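Local structure of teichoic acid D-alanine hydrolase (Staphylococcus aureus, 5ZH8) at residues 178-181 against 185-188; 194-199 against 215-220; 229-234 against 281-286. The protein hydrolyses the esters that hold D-alanine on wall teichoic and lipoteichoic acids, and affects cell-wall structure, autolysis and the level of methicillin resistance. All coordinates share one frame; numbering follows the deposited sequence.

Overall arrangement
All three contacts lie on the same side of the chain's centre, in its helix-rich part. Contact 1 is the surface one: two stretches of the loop before helix 189-199 meet through a pair of tyrosines. Contact 2 is buried and wholly aliphatic, joining helix 189-199 to helix 213-227. Contact 3, also buried, sets helix 231-240 against the loop that leads to strand 288-290, with a tyrosine ring lying on backbone. They are joined to one another: Tyr180 of contact 1 packs on Ile196 of contact 2 and reaches Gln281 of contact 3, while Leu217 and Ala220 of contact 2 touch the 281-286 loop. Polar atoms mark contacts 1 and 3, whereas contact 2 has none at its interface.

Contact 1. Residues 178-181 against 185-188; sequences YKYK and DYKN
Tyr180 sends its ring out with CG anti to the backbone N (chi1 179°), while Tyr186 turns the other way, CG anti to its carbonyl carbon (chi1 -50°), and this pair of torsions brings the two side chains past each other in opposite directions. The residues belong to one loop, between helix 167-171 and helix 189-199, and the backbones stay well apart: the nearest CA atoms, Lys181 and Tyr186, are separated by 10.9 Å. It is therefore the side chains that close the gap. The hydroxyl of Tyr180 arrives at the edge of the Tyr186 ring, near its plane, with OH 3.4 Å from CD2 and 3.9 Å from CE2 of Tyr186. The two ring planes are inclined by about 40°, and only the far end of Tyr180 is involved, so the rings do not stack. Farther along the same edge, the carbonyl O of Lys181 makes a long approach, 4.2 Å from Tyr186 CE2; the lysine side chain itself leads away from the contact.

The hydroxyl of Tyr180 has its polar partner in Gln281, through a probable hydrogen bond to OE1. Asn212 bonds the O of Tyr178 through ND2 and the N of Tyr180 through OD1, and Asn188 opens helix 189-199 as its N-cap, OD1 taking the N of Gln191. Ala195 on that helix touches Tyr186, and Ala192 and Ile196 touch Tyr180.

With just 89 Å² buried and no hydrogen bond across the segments, the contact is a light one. The Tyr180 oxygen faces the C-H edge of an aromatic ring, an arrangement that probably brings mild electrostatic attraction, while the hydrogen bond of the Tyr180 hydroxyl goes to Gln281.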
loop_
_atom_site.group_PDB
_atom_site.type_symbol
_atom_site.label_atom_id
_atom_site.label_comp_id
_atom_site.label_asym_id
_atom_site.label_seq_id
_atom_site.Cartn_x
_atom_site.Cartn_y
_atom_site.Cartn_z
ATOM N N TYR A 178 -0.146 19.118 -12.979
ATOM C CA TYR A 178 -0.453 18.702 -11.614
ATOM C C TYR A 178 -0.951 17.262 -11.620
ATOM O O TYR A 178 -1.556 16.812 -12.593
ATOM C CB TYR A 178 -1.517 19.611 -10.985
ATOM C CG TYR A 178 -1.000 20.963 -10.541
ATOM C CD1 TYR A 178 -0.276 21.096 -9.361
ATOM C CD2 TYR A 178 -1.249 22.109 -11.289
ATOM C CE1 TYR A 178 0.196 22.329 -8.946
ATOM C CE2 TYR A 178 -0.776 23.347 -10.883
ATOM C CZ TYR A 178 -0.053 23.449 -9.711
ATOM O OH TYR A 178 0.419 24.669 -9.296
ATOM N N LYS A 179 -0.689 16.539 -10.532
ATOM C CA LYS A 179 -1.103 15.141 -10.431
ATOM C C LYS A 179 -2.623 15.040 -10.519
ATOM O O LYS A 179 -3.333 15.860 -9.941
ATOM C CB LYS A 179 -0.594 14.509 -9.137
ATOM C CG LYS A 179 -0.016 13.112 -9.319
ATOM C CD LYS A 179 0.507 12.546 -8.004
ATOM C CE LYS A 179 0.774 11.051 -8.116
ATOM N NZ LYS A 179 1.305 10.468 -6.850
ATOM N N TYR A 180 -3.106 14.034 -11.247
ATOM C CA TYR A 180 -4.520 13.881 -11.530
ATOM C C TYR A 180 -5.227 13.567 -10.233
ATOM O O TYR A 180 -4.906 12.594 -9.551
ATOM C CB TYR A 180 -4.791 12.754 -12.518
ATOM C CG TYR A 180 -6.264 12.548 -12.825
ATOM C CD1 TYR A 180 -7.001 13.539 -13.453
ATOM C CD2 TYR A 180 -6.914 11.359 -12.499
ATOM C CE1 TYR A 180 -8.344 13.361 -13.751
ATOM C CE2 TYR A 180 -8.254 11.171 -12.796
ATOM C CZ TYR A 180 -8.967 12.174 -13.422
ATOM O OH TYR A 180 -10.298 11.987 -13.708
ATOM N N LYS A 181 -6.162 14.427 -9.872
ATOM C CA LYS A 181 -7.003 14.216 -8.711
ATOM C C LYS A 181 -8.337 13.718 -9.240
ATOM O O LYS A 181 -9.128 14.514 -9.750
ATOM C CB LYS A 181 -7.183 15.524 -7.937
ATOM C CG LYS A 181 -6.038 15.852 -6.987
ATOM C CD LYS A 181 -6.390 17.018 -6.072
ATOM C CE LYS A 181 -7.395 16.632 -4.996
ATOM N NZ LYS A 181 -8.186 17.817 -4.561
ATOM N N ASP A 185 -17.610 12.460 -9.728
ATOM C CA ASP A 185 -18.398 13.308 -10.616
ATOM C C ASP A 185 -18.162 12.982 -12.089
ATOM O O ASP A 185 -19.103 12.957 -12.883
ATOM C CB ASP A 185 -18.055 14.785 -10.376
ATOM C CG ASP A 185 -18.443 15.267 -8.984
ATOM O OD1 ASP A 185 -18.870 14.439 -8.150
ATOM O OD2 ASP A 185 -18.315 16.483 -8.730
ATOM N N TYR A 186 -16.906 12.730 -12.447
ATOM C CA TYR A 186 -16.526 12.578 -13.849
ATOM C C TYR A 186 -17.060 11.271 -14.420
ATOM O O TYR A 186 -16.723 10.189 -13.945
ATOM C CB TYR A 186 -15.006 12.663 -14.023
ATOM C CG TYR A 186 -14.359 13.861 -13.349
ATOM C CD1 TYR A 186 -15.054 15.067 -13.167
ATOM C CD2 TYR A 186 -13.043 13.794 -12.904
ATOM C CE1 TYR A 186 -14.456 16.152 -12.551
ATOM C CE2 TYR A 186 -12.439 14.880 -12.288
ATOM C CZ TYR A 186 -13.148 16.056 -12.118
ATOM O OH TYR A 186 -12.542 17.125 -11.513
ATOM N N LYS A 187 -17.900 11.396 -15.441
ATOM C CA LYS A 187 -18.605 10.266 -16.021
ATOM C C LYS A 187 -17.859 9.661 -17.194
ATOM O O LYS A 187 -18.214 8.574 -17.645
ATOM C CB LYS A 187 -19.991 10.708 -16.501
ATOM C CG LYS A 187 -20.841 11.404 -15.447
ATOM C CD LYS A 187 -21.107 10.537 -14.218
ATOM C CE LYS A 187 -21.987 9.333 -14.532
ATOM N NZ LYS A 187 -22.450 8.624 -13.301
ATOM N N ASN A 188 -16.843 10.360 -17.699
ATOM C CA ASN A 188 -16.160 9.933 -18.920
ATOM C C ASN A 188 -14.753 10.510 -19.050
ATOM O O ASN A 188 -14.355 11.394 -18.283
ATOM C CB ASN A 188 -16.998 10.329 -20.137
ATOM C CG ASN A 188 -17.320 11.807 -20.164
ATOM O OD1 ASN A 188 -16.429 12.650 -20.111
ATOM N ND2 ASN A 188 -18.602 12.125 -20.249
#

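Contact 2. Residues 194-199 against 215-220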
loop_
_atom_site.group_PDB
_atom_site.type_symbol
_atom_site.label_atom_id
_atom_site.label_comp_id
_atom_site.label_asym_id
_atom_site.label_seq_id
_atom_site.Cartn_x
_atom_site.Cartn_y
_atom_site.Cartn_z
ATOM N N LYS A 194 -10.775 17.363 -19.374
ATOM C CA LYS A 194 -11.192 18.759 -19.246
ATOM C C LYS A 194 -10.967 19.277 -17.823
ATOM O O LYS A 194 -10.781 20.467 -17.618
ATOM C CB LYS A 194 -12.644 18.959 -19.712
ATOM C CG LYS A 194 -12.714 19.624 -21.082
ATOM C CD LYS A 194 -13.947 19.271 -21.902
ATOM C CE LYS A 194 -13.882 19.936 -23.281
ATOM N NZ LYS A 194 -15.201 20.076 -23.971
ATOM N N ALA A 195 -10.977 18.380 -16.845
ATOM C CA ALA A 195 -10.594 18.735 -15.477
ATOM C C ALA A 195 -9.093 19.012 -15.379
ATOM O O ALA A 195 -8.682 20.008 -14.777
ATOM C CB ALA A 195 -10.999 17.639 -14.500
ATOM N N ILE A 196 -8.288 18.132 -15.981
ATOM C CA ILE A 196 -6.821 18.262 -16.007
ATOM C C ILE A 196 -6.368 19.541 -16.702
ATOM O O ILE A 196 -5.361 20.141 -16.337
ATOM C CB ILE A 196 -6.177 17.082 -16.783
ATOM C CG1 ILE A 196 -6.290 15.773 -15.998
ATOM C CG2 ILE A 196 -4.713 17.357 -17.111
ATOM C CD1 ILE A 196 -6.071 14.540 -16.853
ATOM N N GLN A 197 -7.104 19.937 -17.732
ATOM C CA GLN A 197 -6.780 21.153 -18.473
ATOM C C GLN A 197 -6.967 22.397 -17.599
ATOM O O GLN A 197 -6.147 23.307 -17.649
ATOM C CB GLN A 197 -7.594 21.235 -19.777
ATOM C CG GLN A 197 -7.174 22.345 -20.727
ATOM C CD GLN A 197 -7.757 23.701 -20.392
ATOM O OE1 GLN A 197 -8.846 23.800 -19.833
ATOM N NE2 GLN A 197 -7.033 24.755 -20.742
ATOM N N LYS A 198 -8.029 22.423 -16.793
ATOM C CA LYS A 198 -8.259 23.523 -15.856
ATOM C C LYS A 198 -7.138 23.626 -14.806
ATOM O O LYS A 198 -6.649 24.724 -14.525
ATOM C CB LYS A 198 -9.636 23.392 -15.180
ATOM C CG LYS A 198 -10.081 24.612 -14.386
ATOM C CD LYS A 198 -10.369 25.814 -15.273
ATOM C CE LYS A 198 -11.037 26.928 -14.478
ATOM N NZ LYS A 198 -11.316 28.148 -15.289
ATOM N N ARG A 199 -6.734 22.495 -14.232
ATOM C CA ARG A 199 -5.664 22.493 -13.240
ATOM C C ARG A 199 -4.355 22.950 -13.870
ATOM O O ARG A 199 -3.605 23.693 -13.258
ATOM C CB ARG A 199 -5.483 21.111 -12.634
ATOM C CG ARG A 199 -6.699 20.599 -11.885
ATOM C CD ARG A 199 -6.272 19.677 -10.763
ATOM N NE ARG A 199 -5.657 20.441 -9.679
ATOM C CZ ARG A 199 -4.743 19.975 -8.828
ATOM N NH1 ARG A 199 -4.284 18.722 -8.910
ATOM N NH2 ARG A 199 -4.264 20.784 -7.885
ATOM N N ASN A 215 -1.336 12.161 -17.446
ATOM C CA ASN A 215 -0.622 12.235 -18.713
ATOM C C ASN A 215 -1.244 11.277 -19.719
ATOM O O ASN A 215 -1.569 11.669 -20.835
ATOM C CB ASN A 215 0.858 11.885 -18.547
ATOM C CG ASN A 215 1.662 12.985 -17.875
ATOM O OD1 ASN A 215 1.530 14.178 -18.187
ATOM N ND2 ASN A 215 2.529 12.575 -16.954
ATOM N N TYR A 216 -1.415 10.020 -19.320
ATOM C CA TYR A 216 -1.939 9.010 -20.236
ATOM C C TYR A 216 -3.452 9.100 -20.447
ATOM O O TYR A 216 -3.969 8.546 -21.417
ATOM C CB TYR A 216 -1.493 7.603 -19.822
ATOM C CG TYR A 216 -0.100 7.295 -20.332
ATOM C CD1 TYR A 216 0.998 8.031 -19.895
ATOM C CD2 TYR A 216 0.118 6.299 -21.279
ATOM C CE1 TYR A 216 2.270 7.765 -20.365
ATOM C CE2 TYR A 216 1.387 6.029 -21.756
ATOM C CZ TYR A 216 2.458 6.767 -21.302
ATOM O OH TYR A 216 3.726 6.512 -21.778
ATOM N N LEU A 217 -4.157 9.810 -19.564
ATOM C CA LEU A 217 -5.562 10.159 -19.821
ATOM C C LEU A 217 -5.673 11.187 -20.954
ATOM O O LEU A 217 -6.550 11.074 -21.807
ATOM C CB LEU A 217 -6.253 10.682 -18.556
ATOM C CG LEU A 217 -6.382 9.692 -17.400
ATOM C CD1 LEU A 217 -6.972 10.383 -16.184
ATOM C CD2 LEU A 217 -7.224 8.485 -17.793
ATOM N N VAL A 218 -4.778 12.176 -20.961
ATOM C CA VAL A 218 -4.693 13.155 -22.052
ATOM C C VAL A 218 -4.309 12.491 -23.374
ATOM O O VAL A 218 -4.841 12.843 -24.431
ATOM C CB VAL A 218 -3.630 14.246 -21.756
ATOM C CG1 VAL A 218 -3.355 15.101 -22.992
ATOM C CG2 VAL A 218 -4.054 15.099 -20.569
ATOM N N LEU A 219 -3.365 11.552 -23.308
ATOM C CA LEU A 219 -2.941 10.796 -24.491
ATOM C C LEU A 219 -4.060 9.920 -25.033
ATOM O O LEU A 219 -4.204 9.777 -26.243
ATOM C CB LEU A 219 -1.717 9.926 -24.192
ATOM C CG LEU A 219 -0.368 10.641 -24.078
ATOM C CD1 LEU A 219 0.711 9.657 -23.656
ATOM C CD2 LEU A 219 -0.006 11.371 -25.359
ATOM N N ALA A 220 -4.842 9.326 -24.141
ATOM C CA ALA A 220 -6.001 8.540 -24.550
ATOM C C ALA A 220 -7.017 9.413 -25.300
ATOM O O ALA A 220 -7.605 8.972 -26.286
ATOM C CB ALA A 220 -6.651 7.879 -23.342
#
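Helix 189-199 and helix 213-227 pack side by side here, with the CA atoms of Ile196 and Val218, the nearest pair, 8.2 Å apart. Both are part of the mainly helical region of the beta-lactamase/penicillin-binding-protein fold, to which the family belongs. Each segment carries regular backbone bonding, for example Arg199 N to Ala195 O and Ala220 N to Tyr216 O.

Ile196 is the side chain that reaches over. It places its two branches on different partners: CG2, anti to the backbone N, meets CG2 of Val218 at 4.2 Å, and CG1, anti to the carbonyl carbon (chi1 -71°), carries CD1 on to CB of Leu217, also 4.2 Å. The isoleucine thus bridges two successive residues of the facing helix, touching Leu217 close to its backbone and Val218 by a methyl group. Ile196 and Val218 cross obliquely. All three are buried, and the interface between the segments is apolar, with no hydrogen bond across it.

More aliphatic groups extend the layer: Val218 also touches Val193 and Leu170, and Leu217 touches Leu189 and Ala285. Asn215 leaves its backbone pointing away from helix 189-199, and its buried amide is satisfied on both ends, OD1 by Ser175 OG and ND2 by His173 ND1. Farther round the same helix, Tyr216 bonds the O of Met171, and a methyl of Leu219 lies over its ring: CD1 sits 3.9 Å above the plane of the Tyr216 ring, over its centre.

Contact 3. Residues 229-234 against 281-286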
loop_
_atom_site.group_PDB
_atom_site.type_symbol
_atom_site.label_atom_id
_atom_site.label_comp_id
_atom_site.label_asym_id
_atom_site.label_seq_id
_atom_site.Cartn_x
_atom_site.Cartn_y
_atom_site.Cartn_z
ATOM N N LYS A 229 -12.658 8.129 -33.003
ATOM C CA LYS A 229 -13.243 6.884 -32.523
ATOM C C LYS A 229 -12.884 6.676 -31.075
ATOM O O LYS A 229 -11.860 7.161 -30.611
ATOM C CB LYS A 229 -12.755 5.697 -33.353
ATOM C CG LYS A 229 -13.248 5.719 -34.789
ATOM C CD LYS A 229 -13.046 4.375 -35.478
ATOM C CE LYS A 229 -13.799 4.314 -36.800
ATOM N NZ LYS A 229 -15.274 4.511 -36.634
ATOM N N SER A 230 -13.732 5.942 -30.365
ATOM C CA SER A 230 -13.524 5.706 -28.944
ATOM C C SER A 230 -12.217 4.956 -28.689
ATOM O O SER A 230 -11.734 4.219 -29.549
ATOM C CB SER A 230 -14.699 4.927 -28.356
ATOM O OG SER A 230 -14.648 3.557 -28.724
ATOM N N TYR A 231 -11.654 5.162 -27.502
ATOM C CA TYR A 231 -10.462 4.448 -27.072
ATOM C C TYR A 231 -10.699 2.942 -27.132
ATOM O O TYR A 231 -9.860 2.198 -27.635
ATOM C CB TYR A 231 -10.079 4.860 -25.643
ATOM C CG TYR A 231 -8.834 4.173 -25.119
ATOM C CD1 TYR A 231 -8.913 2.939 -24.483
ATOM C CD2 TYR A 231 -7.577 4.755 -25.262
ATOM C CE1 TYR A 231 -7.779 2.304 -23.998
ATOM C CE2 TYR A 231 -6.439 4.132 -24.784
ATOM C CZ TYR A 231 -6.544 2.903 -24.150
ATOM O OH TYR A 231 -5.415 2.262 -23.674
ATOM N N ALA A 232 -11.849 2.507 -26.621
ATOM C CA ALA A 232 -12.227 1.091 -26.605
ATOM C C ALA A 232 -12.208 0.480 -27.998
ATOM O O ALA A 232 -11.759 -0.646 -28.185
ATOM C CB ALA A 232 -13.615 0.924 -25.982
ATOM N N GLU A 233 -12.709 1.228 -28.969
ATOM C CA GLU A 233 -12.720 0.775 -30.350
ATOM C C GLU A 233 -11.302 0.715 -30.908
ATOM O O GLU A 233 -10.929 -0.266 -31.550
ATOM C CB GLU A 233 -13.579 1.704 -31.202
ATOM C CG GLU A 233 -13.806 1.205 -32.617
ATOM C CD GLU A 233 -14.896 1.959 -33.343
ATOM O OE1 GLU A 233 -15.522 2.870 -32.742
ATOM O OE2 GLU A 233 -15.117 1.647 -34.530
ATOM N N ASN A 234 -10.517 1.759 -30.661
ATOM C CA ASN A 234 -9.138 1.781 -31.118
ATOM C C ASN A 234 -8.365 0.609 -30.523
ATOM O O ASN A 234 -7.607 -0.052 -31.233
ATOM C CB ASN A 234 -8.457 3.112 -30.780
ATOM C CG ASN A 234 -8.829 4.235 -31.747
ATOM O OD1 ASN A 234 -9.260 5.311 -31.334
ATOM N ND2 ASN A 234 -8.629 4.001 -33.042
ATOM N N GLN A 281 -13.917 7.188 -15.991
ATOM C CA GLN A 281 -13.093 8.330 -16.389
ATOM C C GLN A 281 -11.624 7.953 -16.617
ATOM O O GLN A 281 -10.792 8.825 -16.871
ATOM C CB GLN A 281 -13.187 9.421 -15.314
ATOM C CG GLN A 281 -12.239 9.244 -14.128
ATOM C CD GLN A 281 -12.784 9.801 -12.824
ATOM O OE1 GLN A 281 -12.136 10.613 -12.166
ATOM N NE2 GLN A 281 -13.981 9.358 -12.440
ATOM N N TYR A 282 -11.310 6.661 -16.529
ATOM C CA TYR A 282 -9.922 6.187 -16.526
ATOM C C TYR A 282 -9.534 5.382 -17.767
ATOM O O TYR A 282 -8.661 4.509 -17.702
ATOM C CB TYR A 282 -9.647 5.378 -15.244
ATOM C CG TYR A 282 -8.652 6.049 -14.325
ATOM C CD1 TYR A 282 -7.282 5.904 -14.532
ATOM C CD2 TYR A 282 -9.078 6.848 -13.269
ATOM C CE1 TYR A 282 -6.367 6.525 -13.704
ATOM C CE2 TYR A 282 -8.169 7.473 -12.435
ATOM C CZ TYR A 282 -6.814 7.309 -12.657
ATOM O OH TYR A 282 -5.914 7.930 -11.824
ATOM N N TYR A 283 -10.158 5.693 -18.901
ATOM C CA TYR A 283 -9.849 5.001 -20.153
ATOM C C TYR A 283 -8.441 5.344 -20.611
ATOM O O TYR A 283 -8.162 6.485 -20.971
ATOM C CB TYR A 283 -10.867 5.348 -21.240
ATOM C CG TYR A 283 -12.167 4.588 -21.101
ATOM C CD1 TYR A 283 -13.157 5.024 -20.230
ATOM C CD2 TYR A 283 -12.400 3.426 -21.833
ATOM C CE1 TYR A 283 -14.344 4.327 -20.092
ATOM C CE2 TYR A 283 -13.584 2.724 -21.702
ATOM C CZ TYR A 283 -14.555 3.183 -20.830
ATOM O OH TYR A 283 -15.747 2.510 -20.688
ATOM N N GLY A 284 -7.555 4.354 -20.561
ATOM C CA GLY A 284 -6.179 4.505 -21.021
ATOM C C GLY A 284 -5.130 4.531 -19.926
ATOM O O GLY A 284 -3.949 4.330 -20.208
ATOM N N ALA A 285 -5.545 4.783 -18.687
ATOM C CA ALA A 285 -4.614 4.849 -17.544
ATOM C C ALA A 285 -4.909 3.828 -16.437
ATOM O O ALA A 285 -4.283 3.871 -15.374
ATOM C CB ALA A 285 -4.601 6.259 -16.966
ATOM N N GLY A 286 -5.863 2.925 -16.674
ATOM C CA GLY A 286 -6.067 1.777 -15.788
ATOM C C GLY A 286 -7.497 1.399 -15.444
ATOM O O GLY A 286 -7.842 1.309 -14.265
#
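Tyr231 OH is gripped by two hydroxyls of helix 129-142, Thr133 OG1 and Ser132 OG, and it lies 3.6 Å from CA of Gly284 across the contact. Thr133 OG1 also bonds the O of Gly284, so one threonine ties the tyrosine and the glycine together.

CG anti to the backbone N (chi1 -179°) sends the Tyr231 ring out toward the 281-286 loop, where one face meets Gly284. Gly284 N stands 3.9 Å above the plane, offset toward the rim, and Gly284 CA comes to 3.5 Å from Tyr231 CZ. At the other end of the ring, Tyr231 CD1 meets the edge of Tyr283 at CD2, 4.4 Å away.

Helix 231-240 is fixed at its start. Ser230 is the N-cap, its OG accepting from Glu233 N at 3.0 Å with an N-H...O angle of 153°, and Glu224 takes the N of Tyr231.

The chemistry is divided along the tyrosine. Through Thr133, hydrogen bonds join helix 129-142 to both sides of the contact, the Tyr231 hydroxyl and Gly284 O, while the Tyr231 face and Gly284 meet by van der Waals packing, with no hydrogen bond between them.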